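Local coordinates for alginase (Pseudoalteromonas, PDB 4Q8K), which probably cleaves the polysaccharide alginate by beta-elimination, as a lyase of polysaccharide lyase family 18, at residues V214-T222 and N254-V262. Sequence-based numbering, arbitrary orientation.
Sequences VEMSDGGKT and NNGIFDVYV. With CA (calcium ion), chain B; SO4 (sulfate ion), chain C.
Phe258 carries the apolar part of the contact, pressing its ring edge against the carbonyl oxygens of Met216, Ser217 and Gly220, the last two in the type II turn Ser217-Gly220. With CG anti to its carbonyl carbon (chi1 -61°), the ring enters edge first: Phe258 CZ lies 3.3 Å from Met216 O and 3.5 Å from Ser217 O. Met216, bent at its last torsion (chi3 57°), brings CE to 3.6 Å from Phe258 CE2. Replacing Phe258 by an alanine is likely to leave a gap between the turn and strand 257-265 and strip the Met216 methyl of its aromatic neighbour.

Water carries polar links: one molecule donates to Asp218 OD2 and Asn254 O; another accepts from Lys221 NZ and donates to Tyr261 OH. Lys221 NZ also donates to O1 of a sulfate, probably from the crystallisation liquor, at 2.6 Å. In close packing, Asp218 OD1 lies 3.2 Å from Gly256 CA; a CB there would clash with it.

The calcium ion takes Asn255 OD1 and Ile257 O, each at 2.4 Å, beside Asp242, Asp250 and Val252. Asn255 OD1 also accepts from Ile257 N, an Asx turn. Gly219 N bonds Asp242 OD2, tying the turn between strands 204-216 and 221-228, of different sheets, to the calcium loop entering strand 257-265.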
loop_
_atom_site.group_PDB
_atom_site.type_symbol
_atom_site.label_atom_id
_atom_site.label_comp_id
_atom_site.label_asym_id
_atom_site.label_seq_id
_atom_site.Cartn_x
_atom_site.Cartn_y
_atom_site.Cartn_z
ATOM N N VAL A 214 4.087 6.710 -9.640
ATOM C CA VAL A 214 3.884 7.461 -8.410
ATOM C C VAL A 214 4.301 8.907 -8.608
ATOM O O VAL A 214 5.401 9.180 -9.071
ATOM C CB VAL A 214 4.665 6.847 -7.219
ATOM C CG1 VAL A 214 4.415 7.645 -5.954
ATOM C CG2 VAL A 214 4.275 5.379 -7.004
ATOM N N GLU A 215 3.394 9.827 -8.294
ATOM C CA GLU A 215 3.700 11.251 -8.314
ATOM C C GLU A 215 3.372 11.770 -6.923
ATOM O O GLU A 215 2.227 11.680 -6.478
ATOM C CB GLU A 215 2.850 11.972 -9.355
ATOM C CG GLU A 215 3.078 11.518 -10.788
ATOM C CD GLU A 215 1.964 11.982 -11.710
ATOM O OE1 GLU A 215 2.076 13.099 -12.255
ATOM O OE2 GLU A 215 0.963 11.244 -11.868
ATOM N N MET A 216 4.377 12.281 -6.219
ATOM C CA MET A 216 4.178 12.665 -4.824
ATOM C C MET A 216 5.182 13.718 -4.375
ATOM O O MET A 216 6.349 13.679 -4.765
ATOM C CB MET A 216 4.270 11.436 -3.910
ATOM C CG MET A 216 4.085 11.724 -2.421
ATOM S SD MET A 216 3.493 10.309 -1.450
ATOM C CE MET A 216 4.755 9.077 -1.800
ATOM N N SER A 217 4.720 14.638 -3.532
ATOM C CA SER A 217 5.578 15.675 -2.960
ATOM C C SER A 217 6.752 15.100 -2.180
ATOM O O SER A 217 6.639 14.046 -1.550
ATOM C CB SER A 217 4.771 16.555 -2.007
ATOM O OG SER A 217 3.601 17.041 -2.628
ATOM N N ASP A 218 7.873 15.816 -2.194
ATOM C CA ASP A 218 9.015 15.456 -1.357
ATOM C C ASP A 218 8.562 15.144 0.069
ATOM O O ASP A 218 7.731 15.865 0.648
ATOM C CB ASP A 218 10.060 16.582 -1.327
ATOM C CG ASP A 218 10.705 16.834 -2.687
ATOM O OD1 ASP A 218 10.473 16.060 -3.636
ATOM O OD2 ASP A 218 11.458 17.821 -2.814
ATOM N N GLY A 219 9.104 14.067 0.628
ATOM C CA GLY A 219 8.854 13.695 2.010
ATOM C C GLY A 219 7.642 12.799 2.194
ATOM O O GLY A 219 7.392 12.307 3.296
ATOM N N GLY A 220 6.892 12.583 1.117
ATOM C CA GLY A 220 5.703 11.752 1.194
ATOM C C GLY A 220 6.023 10.294 1.505
ATOM O O GLY A 220 7.114 9.800 1.186
ATOM N N LYS A 221 5.086 9.607 2.155
ATOM C CA LYS A 221 5.222 8.180 2.449
ATOM C C LYS A 221 3.860 7.498 2.364
ATOM O O LYS A 221 2.908 7.897 3.049
ATOM C CB LYS A 221 5.805 7.983 3.843
ATOM C CG LYS A 221 5.824 6.533 4.335
ATOM C CD LYS A 221 6.546 6.460 5.658
ATOM C CE LYS A 221 6.560 5.053 6.219
ATOM N NZ LYS A 221 7.294 4.973 7.527
ATOM N N THR A 222 3.767 6.460 1.538
ATOM C CA THR A 222 2.493 5.767 1.389
ATOM C C THR A 222 2.675 4.259 1.370
ATOM O O THR A 222 3.759 3.759 1.048
ATOM C CB THR A 222 1.779 6.173 0.096
ATOM O OG1 THR A 222 0.539 5.452 -0.004
ATOM C CG2 THR A 222 2.653 5.869 -1.120
ATOM N N ASN A 254 13.113 13.514 2.621
ATOM C CA ASN A 254 12.661 14.736 1.969
ATOM C C ASN A 254 13.531 15.217 0.799
ATOM O O ASN A 254 13.642 16.424 0.574
ATOM C CB ASN A 254 12.544 15.853 3.022
ATOM C CG ASN A 254 11.624 16.981 2.590
ATOM O OD1 ASN A 254 10.634 16.763 1.893
ATOM N ND2 ASN A 254 11.952 18.210 3.010
ATOM N N ASN A 255 14.132 14.289 0.051
ATOM C CA ASN A 255 14.964 14.673 -1.092
ATOM C C ASN A 255 14.374 14.302 -2.452
ATOM O O ASN A 255 15.029 14.455 -3.483
ATOM C CB ASN A 255 16.385 14.120 -0.962
ATOM C CG ASN A 255 16.460 12.643 -1.256
ATOM O OD1 ASN A 255 15.448 11.960 -1.229
ATOM N ND2 ASN A 255 17.658 12.142 -1.546
ATOM N N GLY A 256 13.133 13.819 -2.456
ATOM C CA GLY A 256 12.442 13.540 -3.701
ATOM C C GLY A 256 12.744 12.157 -4.252
ATOM O O GLY A 256 12.135 11.725 -5.227
ATOM N N ILE A 257 13.700 11.470 -3.638
ATOM C CA ILE A 257 14.016 10.103 -4.038
ATOM C C ILE A 257 13.293 9.149 -3.102
ATOM O O ILE A 257 13.640 9.030 -1.934
ATOM C CB ILE A 257 15.530 9.824 -3.999
ATOM C CG1 ILE A 257 16.264 10.780 -4.945
ATOM C CG2 ILE A 257 15.816 8.369 -4.372
ATOM C CD1 ILE A 257 17.781 10.579 -4.959
ATOM N N PHE A 258 12.268 8.477 -3.611
ATOM C CA PHE A 258 11.474 7.603 -2.772
ATOM C C PHE A 258 12.076 6.207 -2.740
ATOM O O PHE A 258 12.395 5.647 -3.782
ATOM C CB PHE A 258 10.039 7.538 -3.295
ATOM C CG PHE A 258 9.355 8.864 -3.305
ATOM C CD1 PHE A 258 9.451 9.697 -4.407
ATOM C CD2 PHE A 258 8.656 9.301 -2.189
ATOM C CE1 PHE A 258 8.830 10.940 -4.409
ATOM C CE2 PHE A 258 8.036 10.546 -2.180
ATOM C CZ PHE A 258 8.127 11.367 -3.294
ATOM N N ASP A 259 12.247 5.674 -1.537
ATOM C CA ASP A 259 12.592 4.274 -1.363
ATOM C C ASP A 259 11.343 3.439 -1.587
ATOM O O ASP A 259 10.252 3.791 -1.129
ATOM C CB ASP A 259 13.109 4.032 0.049
ATOM C CG ASP A 259 14.458 4.676 0.285
ATOM O OD1 ASP A 259 15.425 4.277 -0.398
ATOM O OD2 ASP A 259 14.547 5.584 1.129
ATOM N N VAL A 260 11.498 2.334 -2.304
ATOM C CA VAL A 260 10.411 1.387 -2.448
ATOM C C VAL A 260 10.879 0.134 -1.745
ATOM O O VAL A 260 11.921 -0.426 -2.087
ATOM C CB VAL A 260 10.110 1.061 -3.918
ATOM C CG1 VAL A 260 8.979 0.036 -4.006
ATOM C CG2 VAL A 260 9.778 2.328 -4.694
ATOM N N TYR A 261 10.142 -0.288 -0.731
ATOM C CA TYR A 261 10.577 -1.411 0.076
ATOM C C TYR A 261 9.391 -2.172 0.604
ATOM O O TYR A 261 8.238 -1.710 0.521
ATOM C CB TYR A 261 11.473 -0.948 1.241
ATOM C CG TYR A 261 10.825 0.002 2.232
ATOM C CD1 TYR A 261 10.148 -0.477 3.351
ATOM C CD2 TYR A 261 10.927 1.371 2.063
ATOM C CE1 TYR A 261 9.578 0.388 4.268
ATOM C CE2 TYR A 261 10.351 2.252 2.977
ATOM C CZ TYR A 261 9.686 1.751 4.073
ATOM O OH TYR A 261 9.112 2.628 4.972
ATOM N N VAL A 262 9.675 -3.341 1.156
ATOM C CA VAL A 262 8.633 -4.172 1.703
ATOM C C VAL A 262 8.941 -4.545 3.142
ATOM O O VAL A 262 10.104 -4.738 3.518
ATOM C CB VAL A 262 8.439 -5.442 0.841
ATOM C CG1 VAL A 262 9.731 -6.267 0.818
ATOM C CG2 VAL A 262 7.279 -6.262 1.376
HETATM CA CA CA B . 14.622 10.038 -0.008
HETATM S S SO4 C . 6.123 2.098 9.876
HETATM O O1 SO4 C . 6.867 2.724 8.801
HETATM O O2 SO4 C . 5.899 3.046 10.963
HETATM O O3 SO4 C . 4.841 1.671 9.310
HETATM O O4 SO4 C . 6.846 0.932 10.383
HETATM O O HOH W 1 12.963 19.096 -0.580
HETATM O O HOH W 2 10.032 5.096 6.316
HETATM O O HOH W 3 14.121 8.159 1.571
#